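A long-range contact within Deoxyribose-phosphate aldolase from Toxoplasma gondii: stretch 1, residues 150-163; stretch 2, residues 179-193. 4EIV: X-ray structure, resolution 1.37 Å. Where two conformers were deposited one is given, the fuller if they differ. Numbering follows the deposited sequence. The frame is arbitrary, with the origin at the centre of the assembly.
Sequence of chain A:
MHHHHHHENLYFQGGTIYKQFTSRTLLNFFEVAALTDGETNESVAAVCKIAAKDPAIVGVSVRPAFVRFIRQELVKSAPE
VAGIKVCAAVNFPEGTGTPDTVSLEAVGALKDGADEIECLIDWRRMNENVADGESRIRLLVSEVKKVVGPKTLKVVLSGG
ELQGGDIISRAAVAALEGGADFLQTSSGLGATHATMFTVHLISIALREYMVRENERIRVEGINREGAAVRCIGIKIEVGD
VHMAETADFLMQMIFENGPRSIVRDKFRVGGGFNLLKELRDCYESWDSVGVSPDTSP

Stretch 1, residues 150-163: PKTLKVVLSGGELQ
Stretch 2, residues 179-193: GADFLQTSSGLGATH

The contact is a parallel pairing of two neighbouring β-strands, extended past their C-terminal ends by a close glycine-to-glycine packing, and it buries 931 Å² summed over both stretches.

The strand that ends at Val156 and strand 182-184 run in the same direction, their axes inclined at 32° and approaching to 4.6 Å. CA-CA distances fix the register: Lys154-Phe182 4.4 Å, Val155-Leu183 5.2 Å, Val156-Gln184 4.6 Å. With extended phi/psi (Val155 -110/124, Phe182 -145/146), Val155 bonds to the neighbouring strand through both its N and its O, the N to Phe182 O (2.9 Å, N-H...O angle 169°) and the O receiving Gln184 N (2.9 Å, 173°); Leu157 N then reaches Gln184 O (3.0 Å). Before the strand, Asp181 (-89/-23; chi1 m, chi2 -60°) turns its carboxylate back, so OD2 accepts Leu153 N at 2.8 Å, while Leu153 O accepts Asp181 N (2.9 Å) and Phe182 N (3.2 Å).

Lys154, Val156, Phe182 and Gln184 share one face. Lys154 (m, t, t, p) lays its aliphatic chain against Phe182, Lys154 CG to Phe182 CB 3.6 Å, with CE over one ring face; Phe182 chi1 is -101°, between wells, and chi2 82°. Gln184 (t, t, -28°) donates NE2 to Ser186 O (3.0 Å), and Val156 CG2 packs 3.6 Å from Gln184 CD, whereas buried Gln184 OE1 has no partner. Val155 and Leu183 share the other face; Val155 (t) places CG2 3.6 Å from CB of Ala180, which precedes the strand, an apolar contact between two buried side chains.

Beyond the strands, Ser187 N bonds weakly to Ser158 O (3.0 Å, 124°). Gly160 (102/-9) and Gly190 (-77/168) bring their CA atoms to 3.6 Å; an ideal CB on Gly160 would lie 2.3 Å from Gly190 CA, and an ideal CB on Gly190 would lie 2.4 Å from Gly160 CA. Thr192 (p) closes the contact, OG1 donating to Gly160 O at 2.7 Å. A water links Gly159 O (3.0 Å) to Ala191 N (2.9 Å).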

# COMPACT_ATOMS: atom_id res chain seq x y z
N PRO A 150 -13.83 -18.10 -10.71
CA PRO A 150 -13.32 -17.19 -9.68
C PRO A 150 -12.06 -16.40 -10.07
O PRO A 150 -11.65 -15.51 -9.32
CB PRO A 150 -13.03 -18.12 -8.50
CG PRO A 150 -12.72 -19.42 -9.12
CD PRO A 150 -13.63 -19.51 -10.33
N LYS A 151 -11.44 -16.73 -11.19
CA LYS A 151 -10.28 -15.96 -11.65
C LYS A 151 -10.69 -14.56 -12.08
O LYS A 151 -11.86 -14.29 -12.28
CB LYS A 151 -9.52 -16.70 -12.74
CG LYS A 151 -8.80 -17.92 -12.18
CD LYS A 151 -8.01 -18.66 -13.23
CE LYS A 151 -7.11 -19.72 -12.63
NZ LYS A 151 -6.32 -20.39 -13.68
N THR A 152 -9.72 -13.67 -12.19
CA THR A 152 -9.99 -12.28 -12.49
C THR A 152 -10.22 -12.03 -13.97
O THR A 152 -9.40 -12.42 -14.82
CB THR A 152 -8.81 -11.41 -12.02
OG1 THR A 152 -8.63 -11.55 -10.60
CG2 THR A 152 -9.01 -9.94 -12.36
N LEU A 153 -11.34 -11.37 -14.25
CA LEU A 153 -11.69 -10.91 -15.60
C LEU A 153 -11.59 -9.39 -15.65
O LEU A 153 -12.36 -8.68 -14.97
CB LEU A 153 -13.11 -11.30 -16.00
CG LEU A 153 -13.62 -10.82 -17.37
CD1 LEU A 153 -12.73 -11.28 -18.49
CD2 LEU A 153 -15.06 -11.27 -17.58
N LYS A 154 -10.62 -8.88 -16.41
CA LYS A 154 -10.50 -7.47 -16.68
C LYS A 154 -11.21 -7.19 -18.00
O LYS A 154 -11.07 -7.98 -18.95
CB LYS A 154 -9.06 -7.05 -16.81
CG LYS A 154 -8.13 -7.49 -15.67
CD LYS A 154 -6.99 -6.51 -15.61
CE LYS A 154 -5.89 -6.82 -14.62
NZ LYS A 154 -5.02 -7.94 -15.10
N VAL A 155 -12.00 -6.13 -18.06
CA VAL A 155 -12.68 -5.74 -19.30
C VAL A 155 -12.02 -4.45 -19.81
O VAL A 155 -11.96 -3.44 -19.09
CB VAL A 155 -14.17 -5.60 -19.10
CG1 VAL A 155 -14.88 -5.22 -20.39
CG2 VAL A 155 -14.75 -6.91 -18.60
N VAL A 156 -11.54 -4.50 -21.04
CA VAL A 156 -10.80 -3.43 -21.68
C VAL A 156 -11.83 -2.61 -22.45
O VAL A 156 -12.46 -3.10 -23.40
CB VAL A 156 -9.70 -4.01 -22.58
CG1 VAL A 156 -8.86 -2.94 -23.09
CG2 VAL A 156 -8.86 -5.04 -21.84
N LEU A 157 -11.94 -1.33 -22.09
CA LEU A 157 -13.02 -0.49 -22.58
C LEU A 157 -12.73 0.27 -23.88
O LEU A 157 -13.67 0.80 -24.50
CB LEU A 157 -13.39 0.53 -21.50
CG LEU A 157 -13.89 -0.04 -20.18
CD1 LEU A 157 -14.18 1.13 -19.20
CD2 LEU A 157 -15.11 -0.93 -20.34
N SER A 158 -11.49 0.29 -24.32
CA SER A 158 -11.10 1.04 -25.50
C SER A 158 -10.01 0.31 -26.23
O SER A 158 -9.13 -0.30 -25.61
CB SER A 158 -10.63 2.45 -25.10
OG SER A 158 -10.14 3.20 -26.21
N GLY A 159 -10.07 0.39 -27.56
CA GLY A 159 -9.05 -0.19 -28.45
C GLY A 159 -8.20 0.92 -29.09
O GLY A 159 -7.67 0.74 -30.17
N GLY A 160 -8.10 2.08 -28.45
CA GLY A 160 -7.22 3.14 -28.95
C GLY A 160 -7.84 4.30 -29.69
O GLY A 160 -7.13 5.27 -29.98
N GLU A 161 -9.12 4.21 -30.03
CA GLU A 161 -9.80 5.32 -30.70
C GLU A 161 -10.54 6.19 -29.69
O GLU A 161 -11.19 5.67 -28.76
CB GLU A 161 -10.76 4.85 -31.78
CG GLU A 161 -10.07 4.35 -33.04
CD GLU A 161 -10.97 4.43 -34.28
OE1 GLU A 161 -12.11 4.96 -34.19
OE2 GLU A 161 -10.53 3.95 -35.34
N LEU A 162 -10.44 7.50 -29.89
CA LEU A 162 -11.07 8.49 -29.00
C LEU A 162 -12.61 8.47 -29.12
O LEU A 162 -13.16 8.70 -30.20
CB LEU A 162 -10.55 9.91 -29.32
CG LEU A 162 -9.06 10.28 -29.13
CD1 LEU A 162 -8.69 11.65 -29.75
CD2 LEU A 162 -8.65 10.25 -27.66
N GLN A 163 -13.27 8.19 -28.00
CA GLN A 163 -14.73 8.18 -27.92
C GLN A 163 -15.20 9.15 -26.83
O GLN A 163 -14.48 9.41 -25.86
CB GLN A 163 -15.24 6.76 -27.66
CG GLN A 163 -15.03 5.82 -28.84
CD GLN A 163 -15.46 4.38 -28.53
OE1 GLN A 163 -14.87 3.70 -27.69
NE2 GLN A 163 -16.48 3.91 -29.24
N GLY A 179 -20.39 -8.27 -15.17
CA GLY A 179 -19.57 -9.06 -14.25
C GLY A 179 -18.07 -8.78 -14.24
O GLY A 179 -17.31 -9.58 -13.72
N ALA A 180 -17.61 -7.67 -14.80
CA ALA A 180 -16.19 -7.35 -14.76
C ALA A 180 -15.64 -7.35 -13.33
O ALA A 180 -16.28 -6.83 -12.42
CB ALA A 180 -15.96 -5.97 -15.36
N ASP A 181 -14.45 -7.94 -13.15
CA ASP A 181 -13.71 -7.80 -11.89
C ASP A 181 -12.78 -6.58 -11.86
O ASP A 181 -12.37 -6.16 -10.78
CB ASP A 181 -12.85 -9.04 -11.66
CG ASP A 181 -13.68 -10.29 -11.58
OD1 ASP A 181 -14.57 -10.41 -10.68
OD2 ASP A 181 -13.44 -11.20 -12.40
N PHE A 182 -12.39 -6.08 -13.03
CA PHE A 182 -11.53 -4.92 -13.23
C PHE A 182 -12.01 -4.20 -14.48
O PHE A 182 -12.42 -4.84 -15.46
CB PHE A 182 -10.07 -5.33 -13.52
CG PHE A 182 -9.11 -5.24 -12.34
CD1 PHE A 182 -9.04 -6.26 -11.39
CD2 PHE A 182 -8.22 -4.19 -12.27
CE1 PHE A 182 -8.11 -6.17 -10.35
CE2 PHE A 182 -7.32 -4.09 -11.24
CZ PHE A 182 -7.24 -5.07 -10.32
N LEU A 183 -11.88 -2.87 -14.47
CA LEU A 183 -12.06 -2.04 -15.66
C LEU A 183 -10.69 -1.55 -16.09
O LEU A 183 -9.98 -0.94 -15.30
CB LEU A 183 -12.97 -0.86 -15.39
CG LEU A 183 -14.39 -1.22 -15.00
CD1 LEU A 183 -15.21 0.06 -14.76
CD2 LEU A 183 -15.06 -2.11 -16.05
N GLN A 184 -10.31 -1.88 -17.32
CA GLN A 184 -9.05 -1.52 -17.89
C GLN A 184 -9.33 -0.43 -18.91
O GLN A 184 -10.19 -0.57 -19.78
CB GLN A 184 -8.38 -2.74 -18.51
CG GLN A 184 -7.07 -2.43 -19.24
CD GLN A 184 -6.30 -3.68 -19.67
OE1 GLN A 184 -6.41 -4.73 -19.04
NE2 GLN A 184 -5.56 -3.56 -20.75
N THR A 185 -8.56 0.64 -18.86
CA THR A 185 -8.83 1.79 -19.71
C THR A 185 -8.75 1.52 -21.20
O THR A 185 -9.56 2.00 -21.96
CB THR A 185 -7.83 2.96 -19.41
OG1 THR A 185 -6.47 2.52 -19.59
CG2 THR A 185 -8.02 3.51 -18.01
N SER A 186 -7.76 0.75 -21.59
CA SER A 186 -7.34 0.74 -23.01
C SER A 186 -6.46 -0.46 -23.27
O SER A 186 -5.90 -1.07 -22.34
CB SER A 186 -6.59 2.05 -23.34
OG SER A 186 -5.67 2.39 -22.31
N SER A 187 -6.42 -0.85 -24.53
CA SER A 187 -5.75 -2.06 -24.99
C SER A 187 -4.23 -2.16 -24.96
O SER A 187 -3.69 -3.25 -24.77
CB SER A 187 -6.14 -2.27 -26.45
OG SER A 187 -5.09 -2.95 -27.10
N GLY A 188 -3.57 -1.04 -25.23
CA GLY A 188 -2.11 -1.03 -25.35
C GLY A 188 -1.69 -1.06 -26.82
O GLY A 188 -0.72 -0.40 -27.22
N LEU A 189 -2.41 -1.83 -27.62
CA LEU A 189 -2.12 -1.89 -29.04
C LEU A 189 -2.78 -0.74 -29.77
O LEU A 189 -2.57 -0.57 -30.98
CB LEU A 189 -2.66 -3.19 -29.63
CG LEU A 189 -2.01 -4.47 -29.10
CD1 LEU A 189 -2.66 -5.69 -29.74
CD2 LEU A 189 -0.52 -4.46 -29.35
N GLY A 190 -3.63 -0.00 -29.06
CA GLY A 190 -4.32 1.14 -29.60
C GLY A 190 -3.45 2.39 -29.73
O GLY A 190 -2.34 2.44 -29.20
N ALA A 191 -3.96 3.39 -30.46
CA ALA A 191 -3.26 4.66 -30.67
C ALA A 191 -3.36 5.61 -29.47
O ALA A 191 -2.53 6.50 -29.30
CB ALA A 191 -3.78 5.35 -31.93
N THR A 192 -4.38 5.44 -28.65
CA THR A 192 -4.54 6.26 -27.45
C THR A 192 -4.70 5.33 -26.24
O THR A 192 -5.04 4.14 -26.34
CB THR A 192 -5.69 7.27 -27.57
OG1 THR A 192 -6.93 6.57 -27.65
CG2 THR A 192 -5.51 8.18 -28.80
N HIS A 193 -4.45 5.89 -25.07
CA HIS A 193 -4.37 5.14 -23.83
C HIS A 193 -5.04 5.93 -22.73
O HIS A 193 -5.80 6.86 -23.00
CB HIS A 193 -2.88 4.90 -23.54
CG HIS A 193 -2.18 4.23 -24.67
ND1 HIS A 193 -2.23 2.87 -24.88
CD2 HIS A 193 -1.45 4.74 -25.70
CE1 HIS A 193 -1.55 2.57 -25.97
NE2 HIS A 193 -1.07 3.69 -26.49
O HOH W 1 -5.69 -1.46 -31.81
O HOH W 2 -6.26 2.60 -32.08